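Local coordinates for protein pectate lyase 47 (Bacillus sp. TS-47, PDB 1VBL) that cleaves pectate, the polygalacturonate of plant cell walls, as a thermostable, calcium-binding polysaccharide lyase of family 1, at residues Q30-V35 with P58-V63; I323-N328 with M352-T357; H204-D209 with Y245-N250; D81-P86 with K120-R125. All coordinates share one frame; numbering follows the deposited sequence.

How the interactions relate
All four contacts lie in one chain built round the parallel beta-helix of pectate lyases. Interactions 1, 2 and 3 each join two neighbouring parallel strands by backbone hydrogen bonds, whereas interaction 4 packs a helix against a short helical turn by side chains. Only interaction 3 is central, about 9 Å from the chain's centre; it adds pairs of asparagines, phenylalanines and a histidine with a tyrosine set side by side. The other three lie more than 20 Å out. Interaction 1, in the N-terminal region, packs branched aliphatic side chains with one phenylalanine and one tyrosine; interaction 2, about 38 Å from it (centres), has a tyrosine pair. Interaction 4 relies on two aromatic rings, a lysine and a glutamine.

Interaction 1 of 4, residues Q30-V35 with P58-V63; sequences QNVFVV and PKIIYV
The backbone N of Phe33 donates to Ile60 O at 2.8 Å, nearly straight at 169°, and the same oxygen takes a CA-H...O contact from Val32. Ile60 N returns a bond to Asn31 O, Tyr62 N donates to Phe33 O, and Val35 N reaches Tyr62 O, so strands 32-35 and 59-63 run parallel in unbroken register. At the N-terminal end of the pair a water donates both to Asn31 OD1 (2.8 Å) and to Pro58 O (2.6 Å), ahead of the first backbone bond. On one face Val32 CG1, anti to its backbone N (chi1 178°), touches the edge of the Tyr62 ring at CE2, 3.8 Å away; the two side chains run alongside each other. On the other face Val35 CG2 meets Ile61 CG2 at 3.8 Å and Phe33 CD1 lies 4.1 Å from Ile61 CG1. The polar ends are held elsewhere: Tyr62 OH by Gly4 and Glu2, Lys59 NZ by Asn55, Val57 and Thr134. Helix 38-44 links the two strands and packs on Phe33, Val35 and Ile61 through Ala44 and Glu40, while strand 134-138 lies on the far side of strand 59-63, at the N-terminal end of the parallel beta-helix.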
# COMPACT_ATOMS: atom_id res chain seq x y z
N GLN A 30 18.32 1.12 -25.68
CA GLN A 30 19.39 1.54 -24.78
C GLN A 30 18.85 1.92 -23.40
O GLN A 30 19.62 2.11 -22.46
CB GLN A 30 20.16 2.72 -25.38
CG GLN A 30 19.28 3.82 -25.96
CD GLN A 30 19.00 3.63 -27.44
OE1 GLN A 30 18.61 2.55 -27.87
NE2 GLN A 30 19.20 4.68 -28.22
N ASN A 31 17.53 2.02 -23.30
CA ASN A 31 16.90 2.39 -22.04
C ASN A 31 16.13 1.23 -21.40
O ASN A 31 15.18 1.44 -20.64
CB ASN A 31 15.98 3.59 -22.26
CG ASN A 31 16.77 4.86 -22.51
OD1 ASN A 31 16.34 5.74 -23.26
ND2 ASN A 31 17.93 4.97 -21.87
N VAL A 32 16.56 0.02 -21.72
CA VAL A 32 15.97 -1.20 -21.17
C VAL A 32 17.09 -1.79 -20.33
O VAL A 32 18.15 -2.16 -20.86
CB VAL A 32 15.58 -2.19 -22.28
CG1 VAL A 32 15.01 -3.46 -21.66
CG2 VAL A 32 14.57 -1.56 -23.21
N PHE A 33 16.88 -1.88 -19.02
CA PHE A 33 17.91 -2.39 -18.13
C PHE A 33 17.54 -3.64 -17.36
O PHE A 33 16.37 -3.99 -17.22
CB PHE A 33 18.30 -1.31 -17.11
CG PHE A 33 18.48 0.06 -17.69
CD1 PHE A 33 17.38 0.85 -18.01
CD2 PHE A 33 19.76 0.57 -17.92
CE1 PHE A 33 17.54 2.13 -18.54
CE2 PHE A 33 19.93 1.85 -18.45
CZ PHE A 33 18.82 2.63 -18.76
N VAL A 34 18.57 -4.31 -16.86
CA VAL A 34 18.41 -5.49 -16.02
C VAL A 34 19.24 -5.12 -14.79
O VAL A 34 20.44 -4.88 -14.90
CB VAL A 34 19.00 -6.75 -16.68
CG1 VAL A 34 18.86 -7.93 -15.73
CG2 VAL A 34 18.27 -7.04 -17.99
N VAL A 35 18.59 -5.06 -13.63
CA VAL A 35 19.29 -4.69 -12.41
C VAL A 35 19.26 -5.79 -11.36
O VAL A 35 18.28 -6.54 -11.26
CB VAL A 35 18.71 -3.39 -11.81
CG1 VAL A 35 18.85 -2.26 -12.82
CG2 VAL A 35 17.24 -3.59 -11.44
N PRO A 58 11.43 7.47 -21.37
CA PRO A 58 10.83 6.13 -21.38
C PRO A 58 11.89 5.10 -21.04
O PRO A 58 12.93 5.04 -21.70
CB PRO A 58 10.31 6.00 -22.80
CG PRO A 58 9.89 7.41 -23.12
CD PRO A 58 11.06 8.22 -22.58
N LYS A 59 11.64 4.28 -20.03
CA LYS A 59 12.62 3.28 -19.62
C LYS A 59 11.98 2.05 -19.01
O LYS A 59 10.97 2.14 -18.30
CB LYS A 59 13.60 3.91 -18.62
CG LYS A 59 12.92 4.58 -17.44
CD LYS A 59 13.83 5.60 -16.77
CE LYS A 59 13.04 6.51 -15.84
NZ LYS A 59 11.92 7.21 -16.53
N ILE A 60 12.58 0.90 -19.29
CA ILE A 60 12.11 -0.37 -18.76
C ILE A 60 13.22 -0.92 -17.88
O ILE A 60 14.38 -0.99 -18.29
CB ILE A 60 11.81 -1.38 -19.87
CG1 ILE A 60 10.65 -0.88 -20.73
CG2 ILE A 60 11.48 -2.74 -19.26
CD1 ILE A 60 10.35 -1.74 -21.94
N ILE A 61 12.86 -1.29 -16.66
CA ILE A 61 13.82 -1.81 -15.71
C ILE A 61 13.38 -3.17 -15.19
O ILE A 61 12.38 -3.29 -14.48
CB ILE A 61 13.99 -0.83 -14.54
CG1 ILE A 61 14.47 0.52 -15.08
CG2 ILE A 61 14.98 -1.40 -13.53
CD1 ILE A 61 14.59 1.60 -14.04
N TYR A 62 14.15 -4.20 -15.54
CA TYR A 62 13.87 -5.56 -15.11
C TYR A 62 14.62 -5.87 -13.84
O TYR A 62 15.84 -5.71 -13.78
CB TYR A 62 14.27 -6.56 -16.20
CG TYR A 62 13.37 -6.54 -17.41
CD1 TYR A 62 12.06 -7.01 -17.32
CD2 TYR A 62 13.81 -6.05 -18.63
CE1 TYR A 62 11.21 -6.99 -18.43
CE2 TYR A 62 12.98 -6.02 -19.75
CZ TYR A 62 11.68 -6.50 -19.64
OH TYR A 62 10.85 -6.48 -20.74
N VAL A 63 13.89 -6.29 -12.81
CA VAL A 63 14.49 -6.63 -11.53
C VAL A 63 14.76 -8.13 -11.48
O VAL A 63 13.83 -8.94 -11.51
CB VAL A 63 13.55 -6.25 -10.36
CG1 VAL A 63 14.16 -6.69 -9.04
CG2 VAL A 63 13.30 -4.75 -10.36
O HOH W 1 13.70 5.71 -24.14

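Interaction 2 of 4, residues I323-N328 with M352-T357; sequences IYAQNN and MYETGT
Tyr324 and Tyr353 carry the aromatic contact. Bridged in register, both leave the same face, and CG anti to the backbone N in each (chi1 -166° and -171°) turns the rings the same way, so they lie side by side. Tyr353 CD2 sits over one face of the Tyr324 ring, 3.4 Å from CZ, and Tyr353 CB makes a CH-pi contact with that ring; the planes meet obliquely at 45°. An alanine in place of Tyr324 would probably open a gap beside Tyr353, leaving its ring freer to turn. Among apolar contacts, Ile323 CG2 meets Met352 CE at 3.8 Å and Gln326 CG meets Thr355 CG2 at 3.9 Å. These are successive coils of the parallel beta-helix, where equivalent residues of strands 322-332 and 351-361 stack in register. The backbone bonds follow: Tyr353 N to Ile323 O, Ala325 N to Tyr353 O (2.8 Å), Thr355 N to Ala325 O, and Asn327 N to Thr355 O. At the C-terminal end one water accepts from Asn328 N and donates to Thr355 O and Thr357 OG1 (2.7 Å). Thr357 OG1 donates to Glu354 OE2 at 2.7 Å, and Glu354 OE1 forms a salt bridge with Lys384.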
# COMPACT_ATOMS: atom_id res chain seq x y z
N ILE A 323 -16.95 5.11 -2.71
CA ILE A 323 -16.62 3.72 -2.98
C ILE A 323 -17.74 3.02 -3.74
O ILE A 323 -18.92 3.19 -3.43
CB ILE A 323 -16.36 2.95 -1.67
CG1 ILE A 323 -15.11 3.50 -0.98
CG2 ILE A 323 -16.22 1.45 -1.95
CD1 ILE A 323 -14.94 3.06 0.46
N TYR A 324 -17.37 2.24 -4.75
CA TYR A 324 -18.33 1.48 -5.54
C TYR A 324 -17.75 0.07 -5.53
O TYR A 324 -16.80 -0.23 -6.25
CB TYR A 324 -18.42 2.03 -6.97
CG TYR A 324 -19.62 1.54 -7.76
CD1 TYR A 324 -19.70 0.22 -8.21
CD2 TYR A 324 -20.67 2.40 -8.07
CE1 TYR A 324 -20.80 -0.23 -8.94
CE2 TYR A 324 -21.78 1.96 -8.80
CZ TYR A 324 -21.84 0.65 -9.23
OH TYR A 324 -22.93 0.21 -9.95
N ALA A 325 -18.30 -0.79 -4.68
CA ALA A 325 -17.82 -2.16 -4.52
C ALA A 325 -18.71 -3.20 -5.21
O ALA A 325 -19.92 -3.21 -5.02
CB ALA A 325 -17.70 -2.49 -3.03
N GLN A 326 -18.08 -4.08 -5.99
CA GLN A 326 -18.81 -5.11 -6.71
C GLN A 326 -18.19 -6.50 -6.64
O GLN A 326 -16.99 -6.67 -6.87
CB GLN A 326 -18.92 -4.76 -8.20
CG GLN A 326 -19.81 -3.59 -8.55
CD GLN A 326 -19.81 -3.34 -10.05
OE1 GLN A 326 -18.92 -2.68 -10.58
NE2 GLN A 326 -20.80 -3.89 -10.74
N ASN A 327 -19.02 -7.49 -6.36
CA ASN A 327 -18.60 -8.88 -6.35
C ASN A 327 -17.28 -9.22 -5.66
O ASN A 327 -16.40 -9.85 -6.26
CB ASN A 327 -18.59 -9.38 -7.80
CG ASN A 327 -19.94 -9.23 -8.47
OD1 ASN A 327 -20.84 -8.57 -7.94
ND2 ASN A 327 -20.09 -9.84 -9.65
N ASN A 328 -17.15 -8.82 -4.41
CA ASN A 328 -15.96 -9.12 -3.63
C ASN A 328 -16.34 -10.29 -2.74
O ASN A 328 -17.49 -10.41 -2.32
CB ASN A 328 -15.53 -7.91 -2.79
CG ASN A 328 -15.18 -6.72 -3.64
OD1 ASN A 328 -16.00 -5.82 -3.84
ND2 ASN A 328 -13.97 -6.71 -4.18
N MET A 352 -22.03 5.21 -0.56
CA MET A 352 -21.20 4.21 -1.21
C MET A 352 -22.15 3.21 -1.83
O MET A 352 -23.32 3.13 -1.45
CB MET A 352 -20.27 3.50 -0.20
CG MET A 352 -20.85 2.28 0.52
SD MET A 352 -19.60 1.40 1.53
CE MET A 352 -18.94 0.23 0.34
N TYR A 353 -21.67 2.49 -2.83
CA TYR A 353 -22.52 1.49 -3.44
C TYR A 353 -21.80 0.17 -3.25
O TYR A 353 -20.57 0.10 -3.32
CB TYR A 353 -22.74 1.76 -4.93
CG TYR A 353 -23.79 0.83 -5.49
CD1 TYR A 353 -25.11 0.91 -5.05
CD2 TYR A 353 -23.46 -0.16 -6.40
CE1 TYR A 353 -26.08 0.01 -5.50
CE2 TYR A 353 -24.41 -1.07 -6.86
CZ TYR A 353 -25.72 -0.97 -6.41
OH TYR A 353 -26.66 -1.87 -6.85
N GLU A 354 -22.58 -0.87 -3.00
CA GLU A 354 -22.02 -2.18 -2.77
C GLU A 354 -23.02 -3.22 -3.26
O GLU A 354 -24.22 -3.10 -3.01
CB GLU A 354 -21.76 -2.38 -1.28
CG GLU A 354 -21.32 -3.79 -0.92
CD GLU A 354 -22.20 -4.43 0.13
OE1 GLU A 354 -23.14 -3.76 0.61
OE2 GLU A 354 -21.96 -5.61 0.46
N THR A 355 -22.52 -4.24 -3.95
CA THR A 355 -23.39 -5.29 -4.45
C THR A 355 -22.60 -6.56 -4.72
O THR A 355 -21.39 -6.51 -4.94
CB THR A 355 -24.10 -4.85 -5.74
OG1 THR A 355 -25.14 -5.79 -6.06
CG2 THR A 355 -23.11 -4.79 -6.90
N GLY A 356 -23.29 -7.69 -4.68
CA GLY A 356 -22.67 -8.98 -4.95
C GLY A 356 -21.65 -9.48 -3.95
O GLY A 356 -20.87 -10.37 -4.26
N THR A 357 -21.66 -8.93 -2.73
CA THR A 357 -20.71 -9.36 -1.72
C THR A 357 -21.08 -10.72 -1.13
O THR A 357 -22.24 -10.98 -0.81
CB THR A 357 -20.64 -8.36 -0.52
OG1 THR A 357 -20.25 -7.07 -0.99
CG2 THR A 357 -19.62 -8.84 0.50
O HOH W 2 -18.88 -6.62 -3.22

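Interaction 3 of 4, residues H204-D209 with Y245-N250; sequences HNTFTD and YNVFTN
Asn205 grips Asn246 OD1 twice, its backbone N at 2.9 Å and its ND2 at 3.3 Å, the two donors arriving from opposite faces of the acceptor's plane. The two side chains lie alongside each other with amide planes 7° apart, and each is anchored further: Asn205 ND2 to Ile160 O, Asn246 ND2 to Ile202 O. Next to them Phe207 and Phe248 form the dense part of the contact. Both rings leave with CG anti to the carbonyl carbon and stand almost parallel, 5° apart, but slid so that they barely overlap; Phe207 CD2 comes within 3.3 Å of Phe248 CE2. Phe165 and Tyr279 carry the row of rings on in the two directions along the coils. At the start of the segments Tyr245 CB lies over one face of the His204 ring, 3.5 Å from its centroid, a CH-pi contact. Backbone bonds join the strands, the shortest Phe207 N to Val247 O at 2.7 Å. The other face is looser and more polar. Thr206 OG1, hydrogen-bonded to Ala412 N, only brushes Val247 CB at 3.8 Å, and a water joins Thr208 OG1, also hydrogen-bonded to Gly210 N, to Asn250 ND2. Asp209 N still reaches the backbone O of Asn250, where the second chain turns a corner. Such rows of like side chains in successive coils, asparagines at the bend and aromatics inside, are a hallmark of the pectate lyase parallel beta-helix; of its calcium ligands, Asp190 lies about 8 Å from Phe207 and Asp233 about 9 Å from Phe248, between side chains.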
# COMPACT_ATOMS: atom_id res chain seq x y z
N HIS A 204 0.14 -7.63 -10.39
CA HIS A 204 0.82 -8.89 -10.12
C HIS A 204 2.07 -8.79 -9.26
O HIS A 204 3.12 -9.34 -9.59
CB HIS A 204 1.17 -9.62 -11.43
CG HIS A 204 0.02 -10.37 -12.03
ND1 HIS A 204 -0.82 -9.82 -12.98
CD2 HIS A 204 -0.44 -11.63 -11.81
CE1 HIS A 204 -1.75 -10.71 -13.30
NE2 HIS A 204 -1.53 -11.81 -12.61
N ASN A 205 1.95 -8.09 -8.14
CA ASN A 205 3.04 -7.97 -7.20
C ASN A 205 2.56 -8.65 -5.93
O ASN A 205 1.37 -8.94 -5.77
CB ASN A 205 3.35 -6.50 -6.90
CG ASN A 205 3.82 -5.74 -8.12
OD1 ASN A 205 4.90 -5.99 -8.65
ND2 ASN A 205 2.99 -4.81 -8.59
N THR A 206 3.49 -8.93 -5.03
CA THR A 206 3.14 -9.54 -3.76
C THR A 206 3.72 -8.64 -2.68
O THR A 206 4.86 -8.20 -2.77
CB THR A 206 3.71 -10.97 -3.64
OG1 THR A 206 3.02 -11.83 -4.56
CG2 THR A 206 3.53 -11.51 -2.23
N PHE A 207 2.90 -8.33 -1.68
CA PHE A 207 3.32 -7.47 -0.59
C PHE A 207 3.20 -8.26 0.70
O PHE A 207 2.15 -8.82 1.00
CB PHE A 207 2.42 -6.24 -0.52
CG PHE A 207 2.49 -5.37 -1.75
CD1 PHE A 207 3.40 -4.31 -1.81
CD2 PHE A 207 1.67 -5.62 -2.85
CE1 PHE A 207 3.48 -3.51 -2.95
CE2 PHE A 207 1.75 -4.82 -3.99
CZ PHE A 207 2.65 -3.77 -4.04
N THR A 208 4.29 -8.31 1.47
CA THR A 208 4.29 -9.05 2.73
C THR A 208 5.35 -8.50 3.68
O THR A 208 6.34 -7.93 3.23
CB THR A 208 4.61 -10.55 2.50
OG1 THR A 208 4.63 -11.23 3.76
CG2 THR A 208 5.98 -10.71 1.83
N ASP A 209 5.13 -8.65 4.98
CA ASP A 209 6.14 -8.19 5.93
C ASP A 209 7.24 -9.26 5.95
O ASP A 209 8.30 -9.07 6.54
CB ASP A 209 5.53 -7.99 7.32
CG ASP A 209 4.73 -6.70 7.42
OD1 ASP A 209 4.70 -5.94 6.42
OD2 ASP A 209 4.12 -6.43 8.48
N TYR A 245 -4.61 -7.73 -9.42
CA TYR A 245 -3.95 -9.01 -9.27
C TYR A 245 -2.72 -9.02 -8.37
O TYR A 245 -1.73 -9.69 -8.68
CB TYR A 245 -3.59 -9.55 -10.65
CG TYR A 245 -4.80 -10.01 -11.44
CD1 TYR A 245 -5.35 -11.27 -11.21
CD2 TYR A 245 -5.39 -9.19 -12.39
CE1 TYR A 245 -6.47 -11.70 -11.92
CE2 TYR A 245 -6.52 -9.61 -13.11
CZ TYR A 245 -7.05 -10.87 -12.86
OH TYR A 245 -8.15 -11.31 -13.56
N ASN A 246 -2.79 -8.29 -7.26
CA ASN A 246 -1.69 -8.25 -6.31
C ASN A 246 -2.06 -9.06 -5.08
O ASN A 246 -3.24 -9.31 -4.82
CB ASN A 246 -1.42 -6.81 -5.84
CG ASN A 246 -0.99 -5.90 -6.96
OD1 ASN A 246 0.13 -6.00 -7.47
ND2 ASN A 246 -1.89 -5.01 -7.36
N VAL A 247 -1.05 -9.50 -4.34
CA VAL A 247 -1.29 -10.22 -3.11
C VAL A 247 -0.82 -9.29 -2.00
O VAL A 247 0.27 -8.72 -2.09
CB VAL A 247 -0.46 -11.53 -3.03
CG1 VAL A 247 -0.53 -12.09 -1.61
CG2 VAL A 247 -0.99 -12.56 -4.02
N PHE A 248 -1.65 -9.11 -0.98
CA PHE A 248 -1.31 -8.30 0.17
C PHE A 248 -1.51 -9.24 1.35
O PHE A 248 -2.63 -9.65 1.64
CB PHE A 248 -2.26 -7.10 0.31
CG PHE A 248 -2.22 -6.15 -0.85
CD1 PHE A 248 -3.10 -6.30 -1.91
CD2 PHE A 248 -1.28 -5.12 -0.88
CE1 PHE A 248 -3.05 -5.42 -3.00
CE2 PHE A 248 -1.23 -4.24 -1.96
CZ PHE A 248 -2.11 -4.40 -3.03
N THR A 249 -0.42 -9.60 2.02
CA THR A 249 -0.53 -10.52 3.13
C THR A 249 0.44 -10.19 4.25
O THR A 249 1.43 -9.47 4.05
CB THR A 249 -0.26 -11.97 2.63
OG1 THR A 249 -0.58 -12.91 3.66
CG2 THR A 249 1.20 -12.14 2.23
N ASN A 250 0.14 -10.70 5.44
CA ASN A 250 0.97 -10.51 6.63
C ASN A 250 1.46 -9.07 6.76
O ASN A 250 2.66 -8.80 6.68
CB ASN A 250 2.16 -11.47 6.60
CG ASN A 250 1.73 -12.92 6.51
OD1 ASN A 250 0.69 -13.31 7.03
ND2 ASN A 250 2.54 -13.74 5.85
O HOH W 3 4.65 -13.89 3.56

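Interaction 4 of 4, residues D81-P86 with K120-R125; sequences DFYKDP and KKQKDR
Helix 110-126, which flanks the parallel beta-helix, is met here by the short helical turn at 80-83, and the ring of Tyr83 is the main link between them. Its face is laid on Gln122: CB sits over the ring centre as a CH-pi contact, 3.8 Å from the centroid and 10° off the normal, while Gln122 CA is 3.4 Å from Tyr83 CE2. The opposite face meets Phe82 CD2, which leaves the tyrosine ring sandwiched, and Lys121 CG reaches its edge in the ring plane. Tyr83 OH ends beside Arg125 CD at 3.6 Å. A serine in place of Tyr83 would probably open a gap between Phe82 and Gln122, leaving Gln122 CB without its aromatic floor and the turn less firmly seated on the helix. Polar ends are tied to other parts of the chain: Gln122 OE1 accepts from Tyr171 N, and the Arg125 guanidinium holds Val71 O and forms a salt bridge with Asp73. That guanidinium stands nearly perpendicular, at 89°, to the Phe82 ring, with Arg125 NE 3.8 Å from Phe82 CE2. Lys121 runs fully extended past the edge of Tyr83 and along its backbone to Phe82, where its ammonium lies over the ring face, a cation-pi contact 4.7 Å from the centroid. The same Lys121 NZ donates to Phe82 O at 2.9 Å, approaching nearly in line with the carbonyl bond at 162°.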
# COMPACT_ATOMS: atom_id res chain seq x y z
N ASP A 81 23.04 1.11 13.01
CA ASP A 81 24.26 1.81 13.39
C ASP A 81 24.78 2.70 12.27
O ASP A 81 25.34 3.77 12.51
CB ASP A 81 25.34 0.79 13.80
CG ASP A 81 25.72 -0.16 12.67
OD1 ASP A 81 24.82 -0.66 11.96
OD2 ASP A 81 26.93 -0.42 12.50
N PHE A 82 24.57 2.26 11.03
CA PHE A 82 24.99 3.01 9.85
C PHE A 82 24.22 4.32 9.74
O PHE A 82 24.78 5.36 9.37
CB PHE A 82 24.73 2.15 8.60
CG PHE A 82 25.06 2.83 7.31
CD1 PHE A 82 26.34 2.77 6.77
CD2 PHE A 82 24.08 3.52 6.61
CE1 PHE A 82 26.64 3.38 5.55
CE2 PHE A 82 24.36 4.13 5.39
CZ PHE A 82 25.65 4.06 4.86
N TYR A 83 22.94 4.28 10.09
CA TYR A 83 22.09 5.46 10.01
C TYR A 83 22.03 6.34 11.25
O TYR A 83 21.71 7.52 11.16
CB TYR A 83 20.65 5.04 9.68
CG TYR A 83 20.49 4.24 8.41
CD1 TYR A 83 20.11 2.90 8.46
CD2 TYR A 83 20.65 4.84 7.17
CE1 TYR A 83 19.88 2.18 7.29
CE2 TYR A 83 20.43 4.13 5.99
CZ TYR A 83 20.05 2.80 6.06
OH TYR A 83 19.81 2.10 4.91
N LYS A 84 22.34 5.75 12.40
CA LYS A 84 22.25 6.45 13.68
C LYS A 84 23.01 7.77 13.83
O LYS A 84 24.22 7.84 13.61
CB LYS A 84 22.65 5.50 14.81
CG LYS A 84 22.26 6.00 16.20
CD LYS A 84 22.67 5.03 17.30
CE LYS A 84 24.16 5.11 17.61
NZ LYS A 84 24.56 6.47 18.09
N ASP A 85 22.27 8.81 14.22
CA ASP A 85 22.85 10.13 14.45
C ASP A 85 23.72 10.02 15.71
O ASP A 85 23.40 9.26 16.62
CB ASP A 85 21.72 11.14 14.69
CG ASP A 85 22.23 12.56 14.90
OD1 ASP A 85 22.48 13.26 13.90
OD2 ASP A 85 22.40 12.96 16.08
N PRO A 86 24.83 10.77 15.77
CA PRO A 86 25.73 10.73 16.93
C PRO A 86 25.03 11.10 18.24
O PRO A 86 25.45 10.68 19.32
CB PRO A 86 26.80 11.77 16.57
CG PRO A 86 26.77 11.81 15.08
CD PRO A 86 25.31 11.73 14.76
N LYS A 120 15.91 10.49 8.53
CA LYS A 120 16.14 11.10 7.23
C LYS A 120 17.25 10.39 6.46
O LYS A 120 17.16 10.23 5.24
CB LYS A 120 16.50 12.58 7.38
CG LYS A 120 16.80 13.25 6.05
CD LYS A 120 17.23 14.70 6.22
CE LYS A 120 17.64 15.30 4.88
NZ LYS A 120 16.56 15.15 3.86
N LYS A 121 18.29 9.97 7.17
CA LYS A 121 19.39 9.28 6.51
C LYS A 121 18.92 7.95 5.92
O LYS A 121 19.32 7.57 4.82
CB LYS A 121 20.55 9.04 7.48
CG LYS A 121 21.81 8.51 6.79
CD LYS A 121 23.01 8.45 7.73
CE LYS A 121 24.20 7.82 7.03
NZ LYS A 121 25.41 7.73 7.91
N GLN A 122 18.07 7.23 6.64
CA GLN A 122 17.58 5.97 6.11
C GLN A 122 16.61 6.23 4.96
O GLN A 122 16.66 5.56 3.93
CB GLN A 122 16.89 5.14 7.20
CG GLN A 122 16.24 3.87 6.66
CD GLN A 122 15.86 2.88 7.75
OE1 GLN A 122 15.36 3.26 8.80
NE2 GLN A 122 16.09 1.60 7.48
N LYS A 123 15.75 7.22 5.14
CA LYS A 123 14.77 7.58 4.11
C LYS A 123 15.46 7.93 2.79
O LYS A 123 15.11 7.39 1.74
CB LYS A 123 13.93 8.77 4.59
CG LYS A 123 12.83 9.20 3.62
CD LYS A 123 13.22 10.40 2.79
CE LYS A 123 13.53 11.61 3.68
NZ LYS A 123 12.45 11.88 4.67
N ASP A 124 16.45 8.82 2.85
CA ASP A 124 17.16 9.23 1.65
C ASP A 124 17.87 8.07 0.94
O ASP A 124 18.18 8.17 -0.24
CB ASP A 124 18.19 10.32 1.98
CG ASP A 124 17.53 11.65 2.34
OD1 ASP A 124 16.34 11.84 2.02
OD2 ASP A 124 18.22 12.51 2.92
N ARG A 125 18.11 6.97 1.65
CA ARG A 125 18.78 5.83 1.04
C ARG A 125 17.89 4.69 0.56
O ARG A 125 18.13 4.13 -0.51
CB ARG A 125 19.83 5.24 2.00
CG ARG A 125 20.47 3.94 1.51
CD ARG A 125 21.76 3.62 2.27
NE ARG A 125 22.80 4.60 1.99
CZ ARG A 125 23.61 4.56 0.94
NH1 ARG A 125 23.52 3.57 0.05
NH2 ARG A 125 24.50 5.52 0.75